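PDB 4RF6: arginine kinase from Anthopleura japonica, which catalyses the reversible transfer of a phosphoryl group from ATP to L-arginine, giving phosphoarginine and ADP, with two phosphagen kinase units joined in one chain. Local coordinates for residues E534-R537 with Q538-N542. Numbering follows the deposited sequence.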
loop_
_atom_site.group_PDB
_atom_site.type_symbol
_atom_site.label_atom_id
_atom_site.label_comp_id
_atom_site.label_asym_id
_atom_site.label_seq_id
_atom_site.Cartn_x
_atom_site.Cartn_y
_atom_site.Cartn_z
ATOM N N GLU A 534 1.685 16.062 -7.244
ATOM C CA GLU A 534 0.598 16.707 -7.986
ATOM C C GLU A 534 0.965 17.065 -9.431
ATOM O O GLU A 534 0.178 16.848 -10.356
ATOM C CB GLU A 534 0.142 17.970 -7.246
ATOM C CG GLU A 534 -1.152 18.565 -7.774
ATOM C CD GLU A 534 -2.289 17.564 -7.765
ATOM O OE1 GLU A 534 -2.753 17.192 -6.665
ATOM O OE2 GLU A 534 -2.713 17.138 -8.859
ATOM N N ALA A 535 2.159 17.618 -9.621
ATOM C CA ALA A 535 2.580 18.106 -10.937
ATOM C C ALA A 535 2.932 16.991 -11.927
ATOM O O ALA A 535 2.688 17.120 -13.130
ATOM C CB ALA A 535 3.738 19.065 -10.794
ATOM N N THR A 536 3.540 15.920 -11.422
ATOM C CA THR A 536 3.840 14.749 -12.240
ATOM C C THR A 536 2.532 14.133 -12.722
ATOM O O THR A 536 2.378 13.795 -13.899
ATOM C CB THR A 536 4.624 13.688 -11.447
ATOM O OG1 THR A 536 5.907 14.209 -11.075
ATOM C CG2 THR A 536 4.827 12.438 -12.282
ATOM N N ARG A 537 1.595 13.997 -11.791
ATOM C CA ARG A 537 0.279 13.453 -12.082
ATOM C C ARG A 537 -0.401 14.255 -13.177
ATOM O O ARG A 537 -0.719 13.720 -14.237
ATOM C CB ARG A 537 -0.582 13.457 -10.822
ATOM C CG ARG A 537 -1.989 12.916 -11.024
ATOM C CD ARG A 537 -2.504 12.297 -9.741
ATOM N NE ARG A 537 -1.790 12.838 -8.588
ATOM C CZ ARG A 537 -1.328 12.109 -7.575
ATOM N NH1 ARG A 537 -1.513 10.796 -7.557
ATOM N NH2 ARG A 537 -0.683 12.697 -6.575
ATOM N N GLN A 538 -0.601 15.545 -12.917
ATOM C CA GLN A 538 -1.266 16.439 -13.859
ATOM C C GLN A 538 -0.689 16.320 -15.266
ATOM O O GLN A 538 -1.425 16.242 -16.251
ATOM C CB GLN A 538 -1.151 17.886 -13.379
ATOM C CG GLN A 538 -2.027 18.835 -14.171
ATOM C CD GLN A 538 -3.476 18.377 -14.198
ATOM O OE1 GLN A 538 -4.167 18.423 -13.181
ATOM N NE2 GLN A 538 -3.934 17.914 -15.357
ATOM N N LYS A 539 0.637 16.301 -15.341
ATOM C CA LYS A 539 1.344 16.127 -16.601
ATOM C C LYS A 539 0.933 14.826 -17.287
ATOM O O LYS A 539 0.649 14.805 -18.490
ATOM C CB LYS A 539 2.854 16.161 -16.357
ATOM C CG LYS A 539 3.681 15.461 -17.421
ATOM C CD LYS A 539 5.176 15.702 -17.240
ATOM C CE LYS A 539 5.955 14.407 -17.414
ATOM N NZ LYS A 539 5.236 13.448 -18.308
ATOM N N LEU A 540 0.888 13.746 -16.510
ATOM C CA LEU A 540 0.498 12.439 -17.030
ATOM C C LEU A 540 -0.962 12.414 -17.482
ATOM O O LEU A 540 -1.279 11.828 -18.520
ATOM C CB LEU A 540 0.769 11.343 -15.996
ATOM C CG LEU A 540 2.253 11.068 -15.751
ATOM C CD1 LEU A 540 2.452 10.168 -14.542
ATOM C CD2 LEU A 540 2.890 10.454 -16.986
ATOM N N VAL A 541 -1.843 13.052 -16.711
ATOM C CA VAL A 541 -3.259 13.137 -17.075
ATOM C C VAL A 541 -3.427 13.865 -18.408
ATOM O O VAL A 541 -4.224 13.458 -19.258
ATOM C CB VAL A 541 -4.101 13.878 -16.014
ATOM C CG1 VAL A 541 -5.586 13.691 -16.299
ATOM C CG2 VAL A 541 -3.781 13.384 -14.616
ATOM N N ASN A 542 -2.672 14.945 -18.582
ATOM C CA ASN A 542 -2.746 15.748 -19.795
ATOM C C ASN A 542 -2.339 14.975 -21.051
ATOM O O ASN A 542 -2.868 15.221 -22.135
ATOM C CB ASN A 542 -1.904 17.020 -19.650
ATOM C CG ASN A 542 -2.464 17.981 -18.612
ATOM O OD1 ASN A 542 -3.623 17.874 -18.203
ATOM N ND2 ASN A 542 -1.642 18.936 -18.189
#
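Thr536 and Leu540 sit one turn apart on the short alpha-helix 534-542, a surface helix of the second catalytic domain, whose core is the eight-stranded antiparallel sheet of phosphagen kinases. Their side chains run alongside each other and point the same way, with Thr536 CG2 meeting Leu540 CD1 at 4.0 Å. The threonine methyl reaches this position because it stands anti to its own backbone nitrogen (chi1 -64° for OG1), while OG1 lies beside that nitrogen. Leu540 also packs against the backbone: its CG lies 3.3 Å from Thr536 O, the same carbonyl that accepts the Leu540 N-H. Thr536, Leu540 and Lys539 all touch Tyr527, so this side of the helix meets the edge strand 524-528, and Lys539 NZ adds a weak hydrogen bond to His571 NE2.

The next pair, Arg537 and Val541, repeats the side-by-side placement. Arg537 CG approaches Val541 CG2 at 4.0 Å, a contact made by the aliphatic base of the arginine; farther out the chain bends and takes the guanidinium back toward the start of the helix. Leu546, in the loop after the helix, packs against both residues. Beneath them Val541 N donates to Arg537 O at 2.8 Å.

At the N-terminal end, Asp533 OD1 accepts a hydrogen bond from Thr536 N, the pattern of an N-cap. On the exposed side, Gln538 folds at chi2 (54°) and carries its amide along the helix toward Asn542. There Gln538 NE2 donates to Asn542 OD1 at 2.9 Å, a bent bond (135° at the hydrogen) that arrives from above the plane of the asparagine carbonyl.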